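Local coordinates for Low molecular weight phosphotyrosine phosphatase family protein (Streptococcus pyogenes, PDB 5GOT) that probably removes phosphate from phosphotyrosine in proteins, as a low molecular weight protein tyrosine phosphatase, at residues F20-K23 against S24-S28; M85-D88 against N89-L93; Q127-R130 against K131-D135. All coordinates share one frame; numbering follows the deposited sequence.

Interaction 1 of 3, residues F20-K23 against S24-S28; sequences FVMK and SIVSS
Phe20 O takes a weak i to i+4 hydrogen bond from Ser24 N; the ring of Phe20 turns off to Ile47 and Tyr62. Val21 O is gripped twice by Ser24. Ser24 N reaches Val21 O at 3.0 Å from above the carbonyl plane, whereas Ser24 OG, 2.7 Å from the same Val21 O, comes in the plane and on a lone pair. That hydroxyl sits between its own backbone N and carbonyl carbon (chi1 81°), a torsion that folds it back onto the preceding turn. Met22 O accepts from Ile25 N at 3.0 Å with a fairly straight N-H, and a weak bond from Val26 N joins it. Two hydrocarbon branches also crowd in, Ile25 CG1 and Val26 CG1 each lying 3.3 Å from Met22 O. The Met22 side chain bends at chi2 (74°), and Met22 SD meets Ile25 CD1 at 4.0 Å where the two chains cross obliquely; Cys133 and Ile33 also touch the thioether chain. Lys23 runs out extended from CG, its NZ in a salt bridge with Glu19 one turn back. The shift toward i to i+3 bonding, with a serine hydroxyl folded onto a carbonyl of the last turn, is typical of the C-terminal turn of a helix, here at the exit of helix 14-23 toward strand 31-37 of the parallel sheet.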
loop_
_atom_site.group_PDB
_atom_site.type_symbol
_atom_site.label_atom_id
_atom_site.label_comp_id
_atom_site.label_asym_id
_atom_site.label_seq_id
_atom_site.Cartn_x
_atom_site.Cartn_y
_atom_site.Cartn_z
ATOM N N PHE A 20 2.635 4.557 4.298
ATOM C CA PHE A 20 2.896 5.699 5.162
ATOM C C PHE A 20 2.098 6.928 4.752
ATOM O O PHE A 20 1.752 7.738 5.617
ATOM C CB PHE A 20 4.408 5.946 5.226
ATOM C CG PHE A 20 5.142 4.803 5.873
ATOM C CD1 PHE A 20 4.966 4.540 7.226
ATOM C CD2 PHE A 20 5.931 3.941 5.126
ATOM C CE1 PHE A 20 5.600 3.448 7.835
ATOM C CE2 PHE A 20 6.588 2.862 5.725
ATOM C CZ PHE A 20 6.417 2.613 7.083
ATOM N N VAL A 21 1.756 7.083 3.471
ATOM C CA VAL A 21 0.821 8.143 3.108
ATOM C C VAL A 21 -0.550 7.862 3.726
ATOM O O VAL A 21 -1.173 8.746 4.323
ATOM C CB VAL A 21 0.739 8.309 1.579
ATOM C CG1 VAL A 21 -0.356 9.305 1.208
ATOM C CG2 VAL A 21 2.080 8.786 1.012
ATOM N N MET A 22 -1.027 6.616 3.625
ATOM C CA MET A 22 -2.308 6.287 4.247
ATOM C C MET A 22 -2.248 6.498 5.757
ATOM O O MET A 22 -3.191 7.027 6.359
ATOM C CB MET A 22 -2.704 4.842 3.932
ATOM C CG MET A 22 -4.157 4.526 4.260
ATOM S SD MET A 22 -5.235 5.262 3.048
ATOM C CE MET A 22 -6.850 5.030 3.818
ATOM N N LYS A 23 -1.135 6.113 6.382
ATOM C CA LYS A 23 -0.993 6.304 7.816
ATOM C C LYS A 23 -1.002 7.775 8.198
ATOM O O LYS A 23 -1.334 8.105 9.343
ATOM C CB LYS A 23 0.289 5.640 8.313
ATOM C CG LYS A 23 0.199 4.128 8.394
ATOM C CD LYS A 23 1.481 3.555 8.967
ATOM C CE LYS A 23 1.295 2.129 9.451
ATOM N NZ LYS A 23 2.578 1.400 9.508
ATOM N N SER A 24 -0.674 8.667 7.265
ATOM C CA SER A 24 -0.669 10.085 7.577
ATOM C C SER A 24 -2.056 10.706 7.529
ATOM O O SER A 24 -2.210 11.855 7.958
ATOM C CB SER A 24 0.270 10.839 6.623
ATOM O OG SER A 24 -0.346 11.111 5.368
ATOM N N ILE A 25 -3.065 9.997 7.019
ATOM C CA ILE A 25 -4.399 10.565 6.879
ATOM C C ILE A 25 -5.449 9.830 7.699
ATOM O O ILE A 25 -6.604 10.249 7.711
ATOM C CB ILE A 25 -4.835 10.649 5.400
ATOM C CG1 ILE A 25 -4.927 9.264 4.761
ATOM C CG2 ILE A 25 -3.893 11.556 4.606
ATOM C CD1 ILE A 25 -5.692 9.266 3.441
ATOM N N VAL A 26 -5.085 8.763 8.410
ATOM C CA VAL A 26 -6.040 8.062 9.261
ATOM C C VAL A 26 -5.297 7.463 10.452
ATOM O O VAL A 26 -4.145 7.035 10.335
ATOM C CB VAL A 26 -6.822 6.995 8.455
ATOM C CG1 VAL A 26 -5.895 5.948 7.882
ATOM C CG2 VAL A 26 -7.865 6.342 9.319
ATOM N N SER A 27 -5.972 7.439 11.606
ATOM C CA SER A 27 -5.342 7.092 12.875
ATOM C C SER A 27 -5.165 5.591 13.025
ATOM O O SER A 27 -6.032 4.803 12.639
ATOM C CB SER A 27 -6.165 7.602 14.060
ATOM O OG SER A 27 -6.118 9.015 14.170
ATOM N N SER A 28 -4.032 5.213 13.626
ATOM C CA SER A 28 -3.750 3.837 14.018
ATOM C C SER A 28 -4.874 3.207 14.842
ATOM O O SER A 28 -4.978 1.977 14.900
ATOM C CB SER A 28 -2.431 3.827 14.797
ATOM O OG SER A 28 -2.248 2.614 15.496
#

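Interaction 2 of 3, residues M85-D88 against N89-L93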
loop_
_atom_site.group_PDB
_atom_site.type_symbol
_atom_site.label_atom_id
_atom_site.label_comp_id
_atom_site.label_asym_id
_atom_site.label_seq_id
_atom_site.Cartn_x
_atom_site.Cartn_y
_atom_site.Cartn_z
ATOM N N MET A 85 -0.802 -2.626 -6.110
ATOM C CA MET A 85 -0.548 -1.311 -6.684
ATOM C C MET A 85 -0.758 -1.270 -8.195
ATOM O O MET A 85 -1.022 -0.187 -8.735
ATOM C CB MET A 85 0.866 -0.837 -6.298
ATOM C CG MET A 85 1.069 -0.718 -4.778
ATOM S SD MET A 85 -0.216 0.246 -3.893
ATOM C CE MET A 85 0.098 1.895 -4.560
ATOM N N ASP A 86 -0.656 -2.404 -8.891
ATOM C CA ASP A 86 -1.035 -2.478 -10.299
ATOM C C ASP A 86 -1.606 -3.865 -10.573
ATOM O O ASP A 86 -1.607 -4.740 -9.705
ATOM C CB ASP A 86 0.141 -2.131 -11.248
ATOM C CG ASP A 86 1.284 -3.178 -11.243
ATOM O OD1 ASP A 86 1.060 -4.373 -10.963
ATOM O OD2 ASP A 86 2.434 -2.790 -11.567
ATOM N N SER A 87 -2.090 -4.061 -11.805
ATOM C CA SER A 87 -2.815 -5.287 -12.128
ATOM C C SER A 87 -1.922 -6.516 -12.036
ATOM O O SER A 87 -2.415 -7.613 -11.749
ATOM C CB SER A 87 -3.430 -5.187 -13.522
ATOM O OG SER A 87 -2.417 -5.126 -14.505
ATOM N N ASP A 88 -0.620 -6.367 -12.295
ATOM C CA ASP A 88 0.294 -7.494 -12.103
ATOM C C ASP A 88 0.313 -7.941 -10.650
ATOM O O ASP A 88 0.310 -9.145 -10.363
ATOM C CB ASP A 88 1.713 -7.134 -12.552
ATOM C CG ASP A 88 1.824 -6.906 -14.050
ATOM O OD1 ASP A 88 1.106 -7.589 -14.811
ATOM O OD2 ASP A 88 2.645 -6.050 -14.459
ATOM N N ASN A 89 0.371 -6.986 -9.712
ATOM C CA ASN A 89 0.344 -7.368 -8.302
ATOM C C ASN A 89 -0.949 -8.089 -7.971
ATOM O O ASN A 89 -0.956 -9.063 -7.209
ATOM C CB ASN A 89 0.492 -6.144 -7.398
ATOM C CG ASN A 89 1.660 -5.275 -7.771
ATOM O OD1 ASN A 89 1.551 -4.044 -7.771
ATOM N ND2 ASN A 89 2.798 -5.903 -8.075
ATOM N N VAL A 90 -2.059 -7.615 -8.538
ATOM C CA VAL A 90 -3.355 -8.217 -8.254
ATOM C C VAL A 90 -3.392 -9.660 -8.743
ATOM O O VAL A 90 -3.807 -10.570 -8.010
ATOM C CB VAL A 90 -4.484 -7.369 -8.875
ATOM C CG1 VAL A 90 -5.783 -8.167 -8.911
ATOM C CG2 VAL A 90 -4.679 -6.098 -8.061
ATOM N N LYS A 91 -2.952 -9.894 -9.984
ATOM C CA LYS A 91 -2.961 -11.248 -10.539
ATOM C C LYS A 91 -2.079 -12.177 -9.722
ATOM O O LYS A 91 -2.481 -13.295 -9.377
ATOM C CB LYS A 91 -2.485 -11.242 -11.995
ATOM C CG LYS A 91 -3.306 -10.408 -12.951
ATOM C CD LYS A 91 -2.623 -10.333 -14.319
ATOM C CE LYS A 91 -3.027 -9.069 -15.092
ATOM N NZ LYS A 91 -4.504 -8.990 -15.285
ATOM N N ASN A 92 -0.867 -11.725 -9.399
ATOM C CA ASN A 92 0.047 -12.570 -8.644
ATOM C C ASN A 92 -0.482 -12.846 -7.247
ATOM O O ASN A 92 -0.329 -13.961 -6.735
ATOM C CB ASN A 92 1.430 -11.928 -8.590
ATOM C CG ASN A 92 2.150 -12.017 -9.910
ATOM O OD1 ASN A 92 2.069 -13.034 -10.595
ATOM N ND2 ASN A 92 2.848 -10.951 -10.285
ATOM N N LEU A 93 -1.128 -11.854 -6.622
ATOM C CA LEU A 93 -1.727 -12.081 -5.309
ATOM C C LEU A 93 -2.764 -13.190 -5.357
ATOM O O LEU A 93 -2.884 -13.977 -4.408
ATOM C CB LEU A 93 -2.360 -10.799 -4.780
ATOM C CG LEU A 93 -1.404 -9.817 -4.091
ATOM C CD1 LEU A 93 -2.067 -8.442 -3.982
ATOM C CD2 LEU A 93 -1.022 -10.337 -2.726
HETATM O O HOH W 1 4.887 -4.723 -10.436
#
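Asp86 and Asn89 form a capping box at the start of helix 87-96, with Asp86 as the N-cap, inside the beta-alpha-beta unit made with strands 81-84 and 105-107. The box rests on two reciprocal bonds. Asn89 N is held by Asp86 OD1 at 3.0 Å, meeting the oxygen nearly along its C-O axis; in return Asp86 N reaches Asn89 OD1 at 3.0 Å, tilted 34° from the amide carbonyl plane. Asp86 CG stands between its backbone N and carbonyl carbon (chi1 68°), which swings the carboxylate over the open first turn. Although the two side chains cross at about a right angle, their planes are only 11° from parallel. Asp86 OD2 makes a salt bridge with Arg14, the arginine of the family's C-X5-R P-loop, and so probably helps to position it. Backbone bonds continue the turn: Val90 N to Asp86 O, Lys91 N to Ser87 O and Asn92 N to Asp88 O. The aliphatic part of Lys91 lies against a carbonyl, with Lys91 CG 3.2 Å from Ser87 O. One water weakly spans the box, 3.3 Å from Asp86 OD2 and 3.4 Å from Asn89 ND2.

Interaction 3 of 3, residues Q127-R130 against K131-D135; sequences QLVR and KGCQD
Over one face of the Arg130 guanidinium lies the amide nitrogen of Gln134, with Gln134 NE2 3.9 Å from Arg130 NH1 and the two planes 52° apart, a packing contact between side chains that run side by side in the same direction. Arg130 CG is anti to the backbone N (chi1 168°) and the chain then bends at chi2, carrying the flat group along the helix toward Gln134; the Arg130 side chain also touches Ser24 and Ile25. The Gln127 amide turns back, its NE2 hydrogen-bonded to Glu123. Around the helix, Lys131 crosses beside Leu128, Lys131 CE 3.9 Å from Leu128 CD2, while Lys131 CG lies 3.2 Å from Gln127 O. On the buried side Val129 CG1 packs on Cys133 SG at 4.0 Å, and both residues reach helix 14-23, Val129 at Ala18 and Val21, Cys133 at Val21 and Met22. Four i to i+4 backbone bonds run through the segment, from Lys131 N to Gln127 O (3.1 Å) through Cys133 N to Val129 O (2.8 Å) to the longer Gln134 N to Arg130 O (3.3 Å). Such a regular amphipathic stretch of helix, apolar on one side and polar on the other, is typical of a helix laid against a neighbour, as helix 122-140 is here on helix 14-23.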
loop_
_atom_site.group_PDB
_atom_site.type_symbol
_atom_site.label_atom_id
_atom_site.label_comp_id
_atom_site.label_asym_id
_atom_site.label_seq_id
_atom_site.Cartn_x
_atom_site.Cartn_y
_atom_site.Cartn_z
ATOM N N GLN A 127 1.875 11.796 -6.033
ATOM C CA GLN A 127 0.593 12.453 -6.288
ATOM C C GLN A 127 -0.517 11.430 -6.502
ATOM O O GLN A 127 -1.637 11.608 -6.011
ATOM C CB GLN A 127 0.693 13.389 -7.496
ATOM C CG GLN A 127 1.717 14.523 -7.367
ATOM C CD GLN A 127 1.440 15.452 -6.188
ATOM O OE1 GLN A 127 0.308 15.555 -5.702
ATOM N NE2 GLN A 127 2.479 16.138 -5.723
ATOM N N LEU A 128 -0.228 10.346 -7.229
ATOM C CA LEU A 128 -1.259 9.334 -7.474
ATOM C C LEU A 128 -1.545 8.495 -6.237
ATOM O O LEU A 128 -2.690 8.069 -6.023
ATOM C CB LEU A 128 -0.839 8.444 -8.640
ATOM C CG LEU A 128 -0.787 9.263 -9.923
ATOM C CD1 LEU A 128 -0.111 8.502 -11.042
ATOM C CD2 LEU A 128 -2.201 9.677 -10.312
ATOM N N VAL A 129 -0.520 8.221 -5.428
ATOM C CA VAL A 129 -0.728 7.466 -4.197
ATOM C C VAL A 129 -1.524 8.297 -3.208
ATOM O O VAL A 129 -2.413 7.796 -2.511
ATOM C CB VAL A 129 0.633 7.050 -3.616
ATOM C CG1 VAL A 129 0.503 6.661 -2.146
ATOM C CG2 VAL A 129 1.199 5.922 -4.428
ATOM N N ARG A 130 -1.205 9.587 -3.145
ATOM C CA ARG A 130 -1.868 10.508 -2.233
ATOM C C ARG A 130 -3.352 10.645 -2.569
ATOM O O ARG A 130 -4.202 10.641 -1.668
ATOM C CB ARG A 130 -1.133 11.856 -2.294
ATOM C CG ARG A 130 -1.820 13.045 -1.634
ATOM C CD ARG A 130 -1.613 12.979 -0.163
ATOM N NE ARG A 130 -2.523 13.882 0.563
ATOM C CZ ARG A 130 -2.543 13.996 1.891
ATOM N NH1 ARG A 130 -3.405 14.835 2.448
ATOM N NH2 ARG A 130 -1.688 13.272 2.641
ATOM N N LYS A 131 -3.685 10.739 -3.864
ATOM C CA LYS A 131 -5.087 10.802 -4.270
ATOM C C LYS A 131 -5.791 9.463 -4.064
ATOM O O LYS A 131 -6.945 9.426 -3.619
ATOM C CB LYS A 131 -5.190 11.244 -5.734
ATOM C CG LYS A 131 -4.679 12.666 -5.989
ATOM C CD LYS A 131 -5.046 13.200 -7.385
ATOM C CE LYS A 131 -4.256 12.525 -8.510
ATOM N NZ LYS A 131 -4.601 13.067 -9.864
ATOM N N GLY A 132 -5.120 8.356 -4.396
ATOM C CA GLY A 132 -5.722 7.046 -4.210
ATOM C C GLY A 132 -5.942 6.701 -2.747
ATOM O O GLY A 132 -6.909 6.012 -2.398
ATOM N N CYS A 133 -5.049 7.158 -1.872
ATOM C CA CYS A 133 -5.273 6.970 -0.445
ATOM C C CYS A 133 -6.511 7.729 0.012
ATOM O O CYS A 133 -7.286 7.221 0.831
ATOM C CB CYS A 133 -4.039 7.399 0.352
ATOM S SG CYS A 133 -2.688 6.184 0.270
ATOM N N GLN A 134 -6.724 8.936 -0.524
ATOM C CA GLN A 134 -7.933 9.686 -0.193
ATOM C C GLN A 134 -9.180 8.930 -0.633
ATOM O O GLN A 134 -10.180 8.891 0.093
ATOM C CB GLN A 134 -7.894 11.071 -0.843
ATOM C CG GLN A 134 -7.057 12.093 -0.082
ATOM C CD GLN A 134 -7.633 12.398 1.292
ATOM O OE1 GLN A 134 -8.842 12.272 1.514
ATOM N NE2 GLN A 134 -6.767 12.786 2.230
ATOM N N ASP A 135 -9.135 8.318 -1.819
ATOM C CA ASP A 135 -10.279 7.561 -2.304
ATOM C C ASP A 135 -10.541 6.335 -1.443
ATOM O O ASP A 135 -11.698 6.035 -1.134
ATOM C CB ASP A 135 -10.071 7.167 -3.758
ATOM C CG ASP A 135 -10.136 8.364 -4.691
ATOM O OD1 ASP A 135 -10.426 9.491 -4.211
ATOM O OD2 ASP A 135 -9.916 8.171 -5.902
#

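Overall arrangement
Interactions 1 and 3 are local contacts on neighbouring elements that pack together: Met22 SD and Ile25 CD1 lie against Cys133 O, and Arg130 NH2 against Ile25 CG2. The centres of interactions 1 and 2 are about 23 Å apart, without touching; interaction 2 meets interaction 3 through Met85 CE and Val129 CG2. Interaction 1 has four of seven touching residues buried; interaction 2 lies nearer the surface, with Met85 and Asn89 buried and four exposed; interaction 3 buries Val129, Gly132 and Cys133. Chemistry follows position: 20-28 is a helix end with carbonyls shared between donors, 85-93 a helix start capped by a carboxylate, and 127-135 mid-helix, with regular backbone bonds and mainly van der Waals side-chain contacts.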